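Local structure of beta-xylanase (Caldicellulosiruptor kristjanssonii, 7NWN) at residues Lys21-Ser29 against Gly198-Ser206; Ile47-Asn58 against Val178-Asn186. The protein is a beta-xylanase whose family 9 carbohydrate-binding module, the part described here, probably holds the multimodular enzyme on plant cell-wall polysaccharide. All coordinates share one frame; numbering follows the deposited sequence. Where two conformers were deposited one is given.

Contact 1: Lys21-Ser29 against Gly198-Ser206; sequences KRIYVSYGS and GEIKLKGRS. With EDO (1,2-ethanediol), chain O.
Arg22 and Glu199 face each other on neighbouring parallel strands, 22-25 and 198-202, which pair the N-terminal strand of this beta-sandwich module with its last strand. The guanidinium meets the carboxylate side-on, and both nitrogens go to one oxygen: Arg22 NE and Arg22 NH2 each lie 2.8 Å from Glu199 OE1. The two planes are 26° apart, nearly coplanar, although both bonds are bent. With CG anti to the backbone N (chi1 178°), the Arg22 chain runs out straight and then bends at chi3, which turns NE and NH2 to the acid. Lys201 CD lies over one face of the guanidinium, toward its rim, and also touches Tyr24 CE1 at 3.9 Å, its alkyl chain lying alongside the tyrosine.

Val25, Ile200 and Leu202 point to the other side of the sheet. Val25 CG2 packs on Ile200 CB at 3.7 Å, while Leu202 CD2 reaches Val25 CB; Leu63 and Trp65 of strand 58-66 meet this apolar face. Between the two faces the backbone ladder is regular, Ile23 and Val25 each donating to and accepting from residues 198-206, with Lys203 N to Val25 O almost straight.

Beyond the ladder, Lys203 NZ donates to Ser26 OG (3.1 Å). Arg205 lies extended beside Tyr27, its guanidinium plane nearly perpendicular to the ring, and Asp67 takes its NE in a salt bridge, which helps fix the chain there. The CH-pi contact places Arg205 CG 3.8 Å from the Tyr27 ring centroid, 20° off the ring normal.

Contact 2: Ile47-Asn58 against Val178-Asn186; sequences IPRIYSATTQTN and VATINMFDN. With EDO (1,2-ethanediol), chain K.
Ile50 and Asn182 form an antiparallel hydrogen-bonded pair, with Ile50 N to Asn182 O at 3.2 Å and Asn182 N to Ile50 O at 2.8 Å, and Tyr51 with Ile181 is the non-hydrogen-bonded pair next to it. Ser52 prolongs the pairing in a different way: its N donates to Thr180 O, but Thr180 N is received by the side-chain Ser52 OG (2.9 Å). Placing OG between the backbone N and carbonyl carbon (chi1 68°) lets it stand in for a main-chain acceptor; the same hydroxyl donates to a water that in turn donates to Val178 O.

On one face, Ile181 CG2 sits over the centre of the Tyr51 ring, 4.2 Å from the centroid and 11° off the normal, while Ile181 CD1 reaches Tyr51 CE2 at 3.5 Å and also touches Thr57. Pro48 CG lies 3.9 Å from Ile181 CG2, on the side away from the ring. A smaller alanine in place of Tyr51 would probably leave Ile181 CG2 and CD1 without their aromatic cover and open a gap beside Thr57.

On the other side, Ile50 CG2 rests on Asn186 CB (3.6 Å), and its CD1 lies against the carbonyls of Met183 and Phe184. Met183 SD packs beside Pro48, and a water bridges Arg49 N to Met183 O.

Glu165 and Gln167 accept from Asn182 ND2, fixing the amide against strand 161-171, which pairs with 177-182 along the edge away from 50-51. Ala179 and Val178 both face Glu170 there in a classic beta bulge. Strand 50-51 is thus a short addition to the mixed sheet, and Asn58 opens strand 58-66 in the second, four-stranded antiparallel sheet of the beta-sandwich, hydrogen-bonded through its backbone to Tyr77.

Contacts 1 and 2 belong to the same mixed sheet, their centres about 23 Å apart, and strand 161-171 joins them by pairing antiparallel with both 177-182 and 198-202. Along the chain the order is 21-29, 47-58, 178-186, 198-206, so contact 2 is nested within the loop that contact 1 closes. The two meet at the Phe184 ring: Phe184 CD2 packs 3.4 Å from Gly198 CA, and Phe184 CZ lies 3.7 Å from Ile23 CD1. Both pairings thus bring an early strand against a late one: contact 1 brings the first and last strands of the carbohydrate-binding module together, while contact 2 adds the short strand 50-51 to the same sheet, without any helix.

Contact 1: Lys21-Ser29 against Gly198-Ser206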
loop_
_atom_site.group_PDB
_atom_site.type_symbol
_atom_site.label_atom_id
_atom_site.label_comp_id
_atom_site.label_asym_id
_atom_site.label_seq_id
_atom_site.Cartn_x
_atom_site.Cartn_y
_atom_site.Cartn_z
ATOM N N LYS A 21 -6.453 9.148 10.765
ATOM C CA LYS A 21 -5.221 9.557 11.537
ATOM C C LYS A 21 -3.985 9.549 10.615
ATOM O O LYS A 21 -4.116 9.782 9.403
ATOM C CB LYS A 21 -5.115 8.728 12.820
ATOM C CG LYS A 21 -4.124 9.255 13.844
ATOM C CD LYS A 21 -3.309 8.132 14.434
ATOM C CE LYS A 21 -2.068 8.611 15.157
ATOM N NZ LYS A 21 -1.636 7.629 16.181
ATOM N N ARG A 22 -2.783 9.357 11.201
ATOM C CA ARG A 22 -1.558 9.776 10.532
ATOM C C ARG A 22 -0.399 8.800 10.758
ATOM O O ARG A 22 -0.095 8.441 11.884
ATOM C CB ARG A 22 -1.206 11.213 10.918
ATOM C CG ARG A 22 0.089 11.724 10.307
ATOM C CD ARG A 22 0.465 13.105 10.807
ATOM N NE ARG A 22 -0.253 14.139 10.065
ATOM C CZ ARG A 22 -0.187 15.444 10.318
ATOM N NH1 ARG A 22 0.606 15.898 11.272
ATOM N NH2 ARG A 22 -0.866 16.303 9.575
ATOM N N ILE A 23 0.253 8.377 9.670
ATOM C CA ILE A 23 1.459 7.540 9.754
ATOM C C ILE A 23 2.667 8.392 9.311
ATOM O O ILE A 23 2.610 9.076 8.273
ATOM C CB ILE A 23 1.287 6.281 8.865
ATOM C CG1 ILE A 23 0.175 5.376 9.396
ATOM C CG2 ILE A 23 2.601 5.514 8.683
ATOM C CD1 ILE A 23 -0.336 4.365 8.386
ATOM N N TYR A 24 3.727 8.388 10.139
ATOM C CA TYR A 24 4.994 9.053 9.838
ATOM C C TYR A 24 5.837 8.022 9.076
ATOM O O TYR A 24 5.940 6.900 9.519
ATOM C CB TYR A 24 5.653 9.552 11.147
ATOM C CG TYR A 24 4.870 10.679 11.775
ATOM C CD1 TYR A 24 5.059 11.994 11.357
ATOM C CD2 TYR A 24 3.847 10.423 12.695
ATOM C CE1 TYR A 24 4.298 13.035 11.883
ATOM C CE2 TYR A 24 3.083 11.452 13.242
ATOM C CZ TYR A 24 3.317 12.759 12.829
ATOM O OH TYR A 24 2.569 13.779 13.326
ATOM N N VAL A 25 6.295 8.373 7.883
ATOM C CA VAL A 25 7.036 7.476 7.005
ATOM C C VAL A 25 8.502 7.909 6.956
ATOM O O VAL A 25 8.832 9.034 6.538
ATOM C CB VAL A 25 6.433 7.556 5.599
ATOM C CG1 VAL A 25 7.082 6.545 4.626
ATOM C CG2 VAL A 25 4.906 7.434 5.657
ATOM N N SER A 26 9.375 6.973 7.327
ATOM C CA SER A 26 10.816 7.176 7.219
ATOM C C SER A 26 11.339 7.035 5.782
ATOM O O SER A 26 10.748 6.365 4.931
ATOM C CB SER A 26 11.493 6.194 8.093
ATOM O OG SER A 26 11.104 6.467 9.416
ATOM N N TYR A 27 12.523 7.633 5.574
ATOM C CA TYR A 27 13.202 7.772 4.299
ATOM C C TYR A 27 14.056 6.524 4.094
ATOM O O TYR A 27 14.760 6.082 5.013
ATOM C CB TYR A 27 14.098 9.017 4.298
ATOM C CG TYR A 27 14.808 9.206 2.988
ATOM C CD1 TYR A 27 16.051 8.619 2.750
ATOM C CD2 TYR A 27 14.242 9.959 1.989
ATOM C CE1 TYR A 27 16.701 8.774 1.532
ATOM C CE2 TYR A 27 14.870 10.100 0.764
ATOM C CZ TYR A 27 16.104 9.527 0.534
ATOM O OH TYR A 27 16.679 9.730 -0.683
ATOM N N GLY A 28 13.980 5.971 2.879
ATOM C CA GLY A 28 14.756 4.758 2.588
ATOM C C GLY A 28 14.378 4.200 1.227
ATOM O O GLY A 28 13.327 4.554 0.689
ATOM N N SER A 29 15.281 3.388 0.663
ATOM C CA SER A 29 15.170 2.900 -0.700
ATOM C C SER A 29 15.290 1.378 -0.665
ATOM O O SER A 29 16.389 0.847 -0.675
ATOM C CB SER A 29 16.245 3.494 -1.584
ATOM O OG SER A 29 16.085 4.897 -1.730
ATOM N N GLY A 198 -6.603 8.362 5.037
ATOM C CA GLY A 198 -5.796 8.897 6.124
ATOM C C GLY A 198 -4.648 9.748 5.575
ATOM O O GLY A 198 -4.653 10.132 4.394
ATOM N N GLU A 199 -3.668 10.002 6.456
ATOM C CA GLU A 199 -2.520 10.834 6.120
ATOM C C GLU A 199 -1.219 10.077 6.366
ATOM O O GLU A 199 -1.070 9.371 7.371
ATOM C CB GLU A 199 -2.453 12.023 7.081
ATOM C CG GLU A 199 -3.616 12.958 6.878
ATOM C CD GLU A 199 -3.601 14.221 7.729
ATOM O OE1 GLU A 199 -2.659 14.410 8.563
ATOM O OE2 GLU A 199 -4.514 15.024 7.524
ATOM N N ILE A 200 -0.266 10.317 5.460
ATOM C CA ILE A 200 1.112 9.979 5.722
ATOM C C ILE A 200 1.907 11.284 5.676
ATOM O O ILE A 200 1.696 12.123 4.802
ATOM C CB ILE A 200 1.627 8.945 4.681
ATOM C CG1 ILE A 200 1.514 9.444 3.234
ATOM C CG2 ILE A 200 0.895 7.626 4.904
ATOM C CD1 ILE A 200 2.108 8.511 2.158
ATOM N N LYS A 201 2.863 11.389 6.594
ATOM C CA LYS A 201 3.786 12.517 6.576
ATOM C C LYS A 201 5.207 11.960 6.485
ATOM O O LYS A 201 5.573 11.081 7.286
ATOM C CB LYS A 201 3.575 13.371 7.836
ATOM C CG LYS A 201 4.491 14.598 7.955
ATOM C CD LYS A 201 3.978 15.584 8.981
ATOM C CE LYS A 201 4.675 16.923 8.979
ATOM N NZ LYS A 201 4.836 17.310 10.395
ATOM N N LEU A 202 5.937 12.436 5.472
ATOM C CA LEU A 202 7.295 12.002 5.138
ATOM C C LEU A 202 8.280 12.733 6.043
ATOM O O LEU A 202 8.196 13.965 6.167
ATOM C CB LEU A 202 7.573 12.357 3.676
ATOM C CG LEU A 202 6.524 11.845 2.695
ATOM C CD1 LEU A 202 7.016 11.940 1.262
ATOM C CD2 LEU A 202 6.104 10.442 3.060
ATOM N N LYS A 203 9.156 11.958 6.697
ATOM C CA LYS A 203 10.256 12.502 7.497
ATOM C C LYS A 203 11.570 11.719 7.255
ATOM O O LYS A 203 11.601 10.684 6.559
ATOM C CB LYS A 203 9.828 12.377 8.960
ATOM C CG LYS A 203 9.764 10.945 9.497
ATOM C CD LYS A 203 9.539 10.916 10.992
ATOM C CE LYS A 203 9.720 9.580 11.676
ATOM N NZ LYS A 203 10.987 8.942 11.259
ATOM N N GLY A 204 12.678 12.262 7.795
ATOM C CA GLY A 204 13.911 11.532 8.077
ATOM C C GLY A 204 14.955 11.630 6.965
ATOM O O GLY A 204 15.930 10.889 6.973
ATOM N N ARG A 205 14.722 12.463 5.943
ATOM C CA ARG A 205 15.732 12.536 4.904
ATOM C C ARG A 205 16.829 13.486 5.382
ATOM O O ARG A 205 16.517 14.606 5.768
ATOM C CB ARG A 205 15.159 13.137 3.623
ATOM C CG ARG A 205 16.131 13.011 2.466
ATOM C CD ARG A 205 15.562 13.807 1.333
ATOM N NE ARG A 205 16.338 13.554 0.154
ATOM C CZ ARG A 205 17.380 14.287 -0.217
ATOM N NH1 ARG A 205 17.753 15.326 0.519
ATOM N NH2 ARG A 205 18.039 13.976 -1.319
ATOM N N SER A 206 18.097 13.067 5.318
ATOM C CA SER A 206 19.195 13.964 5.657
ATOM C C SER A 206 19.253 15.139 4.691
ATOM O O SER A 206 18.994 14.988 3.493
ATOM C CB SER A 206 20.496 13.284 5.610
ATOM O OG SER A 206 21.489 14.282 5.515
HETATM C C1 EDO O . 19.358 0.639 -0.392
HETATM O O1 EDO O . 18.453 -0.466 -0.317
HETATM C C2 EDO O . 19.381 1.548 0.791
HETATM O O2 EDO O . 20.065 1.012 1.920
#

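Contact 2: Ile47-Asn58 against Val178-Asn186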
loop_
_atom_site.group_PDB
_atom_site.type_symbol
_atom_site.label_atom_id
_atom_site.label_comp_id
_atom_site.label_asym_id
_atom_site.label_seq_id
_atom_site.Cartn_x
_atom_site.Cartn_y
_atom_site.Cartn_z
ATOM N N ILE A 47 -1.049 -1.739 11.484
ATOM C CA ILE A 47 -2.002 -2.840 11.573
ATOM C C ILE A 47 -3.375 -2.279 11.207
ATOM O O ILE A 47 -3.979 -1.517 11.975
ATOM C CB ILE A 47 -2.072 -3.422 13.000
ATOM C CG1 ILE A 47 -0.704 -3.734 13.632
ATOM C CG2 ILE A 47 -3.057 -4.585 13.036
ATOM C CD1 ILE A 47 0.037 -4.913 13.050
ATOM N N PRO A 48 -3.924 -2.603 10.025
ATOM C CA PRO A 48 -5.267 -2.119 9.687
ATOM C C PRO A 48 -6.243 -2.936 10.534
ATOM O O PRO A 48 -6.115 -4.161 10.613
ATOM C CB PRO A 48 -5.333 -2.388 8.188
ATOM C CG PRO A 48 -4.463 -3.618 8.012
ATOM C CD PRO A 48 -3.321 -3.445 8.983
ATOM N N ARG A 49 -7.178 -2.248 11.195
ATOM C CA ARG A 49 -8.081 -2.919 12.132
ATOM C C ARG A 49 -9.567 -2.723 11.771
ATOM O O ARG A 49 -10.424 -3.058 12.554
ATOM C CB ARG A 49 -7.800 -2.375 13.535
ATOM C CG ARG A 49 -6.516 -2.922 14.125
ATOM C CD ARG A 49 -6.205 -2.097 15.348
ATOM N NE ARG A 49 -4.823 -2.279 15.770
ATOM C CZ ARG A 49 -4.301 -3.402 16.264
ATOM N NH1 ARG A 49 -5.043 -4.492 16.396
ATOM N NH2 ARG A 49 -3.027 -3.419 16.623
ATOM N N ILE A 50 -9.887 -2.177 10.601
ATOM C CA ILE A 50 -11.267 -1.969 10.166
ATOM C C ILE A 50 -11.674 -3.155 9.297
ATOM O O ILE A 50 -11.349 -3.225 8.115
ATOM C CB ILE A 50 -11.405 -0.613 9.427
ATOM C CG1 ILE A 50 -10.938 0.564 10.307
ATOM C CG2 ILE A 50 -12.780 -0.415 8.786
ATOM C CD1 ILE A 50 -10.874 1.914 9.591
ATOM N N TYR A 51 -12.405 -4.084 9.905
ATOM C CA TYR A 51 -12.876 -5.276 9.236
ATOM C C TYR A 51 -14.339 -5.067 8.844
ATOM O O TYR A 51 -15.108 -4.628 9.677
ATOM C CB TYR A 51 -12.797 -6.422 10.242
ATOM C CG TYR A 51 -11.389 -6.894 10.476
ATOM C CD1 TYR A 51 -10.552 -6.267 11.384
ATOM C CD2 TYR A 51 -10.902 -7.999 9.798
ATOM C CE1 TYR A 51 -9.256 -6.719 11.602
ATOM C CE2 TYR A 51 -9.620 -8.466 10.006
ATOM C CZ TYR A 51 -8.792 -7.813 10.893
ATOM O OH TYR A 51 -7.537 -8.301 11.042
ATOM N N SER A 52 -14.716 -5.402 7.610
ATOM C CA SER A 52 -16.093 -5.428 7.151
ATOM C C SER A 52 -16.910 -6.518 7.848
ATOM O O SER A 52 -18.136 -6.378 7.922
ATOM C CB SER A 52 -16.179 -5.593 5.656
ATOM O OG SER A 52 -15.739 -6.890 5.273
ATOM N N ALA A 53 -16.242 -7.595 8.300
ATOM C CA ALA A 53 -16.871 -8.769 8.915
ATOM C C ALA A 53 -15.798 -9.615 9.583
ATOM O O ALA A 53 -14.621 -9.421 9.309
ATOM C CB ALA A 53 -17.593 -9.613 7.891
ATOM N N THR A 54 -16.195 -10.589 10.411
ATOM C CA THR A 54 -15.208 -11.420 11.083
ATOM C C THR A 54 -14.595 -12.359 10.051
ATOM O O THR A 54 -15.269 -12.754 9.096
ATOM C CB THR A 54 -15.808 -12.202 12.263
ATOM O OG1 THR A 54 -16.744 -13.071 11.639
ATOM C CG2 THR A 54 -16.521 -11.337 13.283
ATOM N N THR A 55 -13.314 -12.693 10.252
ATOM C CA THR A 55 -12.494 -13.445 9.308
ATOM C C THR A 55 -11.203 -13.827 10.026
ATOM O O THR A 55 -10.797 -13.123 10.943
ATOM C CB THR A 55 -12.147 -12.612 8.061
ATOM O OG1 THR A 55 -11.355 -13.455 7.235
ATOM C CG2 THR A 55 -11.403 -11.327 8.358
ATOM N N GLN A 56 -10.534 -14.912 9.629
ATOM C CA GLN A 56 -9.246 -15.173 10.264
ATOM C C GLN A 56 -8.104 -14.534 9.455
ATOM O O GLN A 56 -6.932 -14.697 9.806
ATOM C CB GLN A 56 -8.970 -16.670 10.435
ATOM C CG GLN A 56 -10.104 -17.487 11.027
ATOM C CD GLN A 56 -9.957 -17.621 12.517
ATOM O OE1 GLN A 56 -10.198 -16.678 13.270
ATOM N NE2 GLN A 56 -9.549 -18.803 12.945
ATOM N N THR A 57 -8.445 -13.844 8.355
ATOM C CA THR A 57 -7.458 -13.079 7.593
ATOM C C THR A 57 -7.048 -11.831 8.370
ATOM O O THR A 57 -7.894 -11.170 8.945
ATOM C CB THR A 57 -7.984 -12.696 6.213
ATOM O OG1 THR A 57 -8.148 -13.965 5.590
ATOM C CG2 THR A 57 -7.049 -11.827 5.382
ATOM N N ASN A 58 -5.741 -11.555 8.437
ATOM C CA ASN A 58 -5.274 -10.302 9.003
ATOM C C ASN A 58 -4.047 -9.872 8.206
ATOM O O ASN A 58 -3.571 -10.644 7.370
ATOM C CB ASN A 58 -5.039 -10.336 10.515
ATOM C CG ASN A 58 -4.038 -11.401 10.886
ATOM O OD1 ASN A 58 -2.839 -11.166 10.857
ATOM N ND2 ASN A 58 -4.527 -12.590 11.187
ATOM N N VAL A 178 -15.316 -12.016 0.598
ATOM C CA VAL A 178 -16.171 -12.176 1.750
ATOM C C VAL A 178 -15.845 -11.157 2.822
ATOM O O VAL A 178 -16.601 -11.077 3.782
ATOM C CB VAL A 178 -16.162 -13.611 2.316
ATOM C CG1 VAL A 178 -16.614 -14.587 1.239
ATOM C CG2 VAL A 178 -14.804 -14.045 2.863
ATOM N N ALA A 179 -14.709 -10.443 2.701
ATOM C CA ALA A 179 -14.311 -9.502 3.740
ATOM C C ALA A 179 -13.327 -8.474 3.177
ATOM O O ALA A 179 -12.690 -8.726 2.161
ATOM C CB ALA A 179 -13.749 -10.205 4.944
ATOM N N THR A 180 -13.263 -7.315 3.843
ATOM C CA THR A 180 -12.280 -6.286 3.580
ATOM C C THR A 180 -11.653 -5.903 4.893
ATOM O O THR A 180 -12.280 -6.033 5.948
ATOM C CB THR A 180 -12.822 -5.029 2.886
ATOM O OG1 THR A 180 -13.787 -4.432 3.756
ATOM C CG2 THR A 180 -13.357 -5.286 1.497
ATOM N N ILE A 181 -10.384 -5.496 4.793
ATOM C CA ILE A 181 -9.685 -4.868 5.900
ATOM C C ILE A 181 -9.175 -3.512 5.420
ATOM O O ILE A 181 -8.623 -3.425 4.321
ATOM C CB ILE A 181 -8.539 -5.756 6.397
ATOM C CG1 ILE A 181 -8.956 -7.235 6.474
ATOM C CG2 ILE A 181 -8.025 -5.231 7.742
ATOM C CD1 ILE A 181 -7.859 -8.150 6.994
ATOM N N ASN A 182 -9.400 -2.470 6.234
ATOM C CA ASN A 182 -8.975 -1.124 5.895
ATOM C C ASN A 182 -8.138 -0.519 7.023
ATOM O O ASN A 182 -8.291 -0.908 8.181
ATOM C CB ASN A 182 -10.138 -0.199 5.568
ATOM C CG ASN A 182 -10.693 -0.517 4.207
ATOM O OD1 ASN A 182 -11.424 -1.512 4.073
ATOM N ND2 ASN A 182 -10.284 0.261 3.210
ATOM N N MET A 183 -7.235 0.396 6.648
ATOM C CA MET A 183 -6.413 1.089 7.634
ATOM C C MET A 183 -7.250 2.243 8.225
ATOM O O MET A 183 -7.361 2.340 9.441
ATOM C CB MET A 183 -5.090 1.621 7.024
ATOM C CG MET A 183 -4.174 2.317 8.055
ATOM S SD MET A 183 -3.660 1.189 9.329
ATOM C CE MET A 183 -3.641 2.295 10.732
ATOM N N PHE A 184 -7.845 3.060 7.351
ATOM C CA PHE A 184 -8.394 4.372 7.683
ATOM C C PHE A 184 -9.903 4.512 7.395
ATOM O O PHE A 184 -10.607 5.074 8.208
ATOM C CB PHE A 184 -7.630 5.465 6.932
ATOM C CG PHE A 184 -6.220 5.661 7.425
ATOM C CD1 PHE A 184 -5.961 5.949 8.769
ATOM C CD2 PHE A 184 -5.140 5.542 6.548
ATOM C CE1 PHE A 184 -4.657 6.141 9.228
ATOM C CE2 PHE A 184 -3.846 5.769 7.009
ATOM C CZ PHE A 184 -3.600 6.042 8.347
ATOM N N ASP A 185 -10.412 4.056 6.244
ATOM C CA ASP A 185 -11.810 4.283 5.898
ATOM C C ASP A 185 -12.704 3.126 6.367
ATOM O O ASP A 185 -12.496 1.968 6.000
ATOM C CB ASP A 185 -11.957 4.472 4.389
ATOM C CG ASP A 185 -13.413 4.563 3.941
ATOM O OD1 ASP A 185 -14.223 5.223 4.690
ATOM O OD2 ASP A 185 -13.720 4.037 2.828
ATOM N N ASN A 186 -13.742 3.443 7.157
ATOM C CA ASN A 186 -14.697 2.414 7.565
ATOM C C ASN A 186 -16.013 2.477 6.779
ATOM O O ASN A 186 -16.943 1.802 7.171
ATOM C CB ASN A 186 -14.964 2.398 9.078
ATOM C CG ASN A 186 -15.598 3.677 9.615
ATOM O OD1 ASN A 186 -15.946 4.601 8.885
ATOM N ND2 ASN A 186 -15.733 3.747 10.921
HETATM C C1 EDO K . -0.109 2.063 13.374
HETATM O O1 EDO K . -0.110 2.838 12.214
HETATM C C2 EDO K . -1.162 1.023 13.296
HETATM O O2 EDO K . -0.613 -0.171 13.738
HETATM O O HOH W 1 -7.313 0.508 11.234
HETATM O O HOH W 2 -12.873 -2.979 5.878
HETATM O O HOH W 3 -17.579 -8.693 4.547
#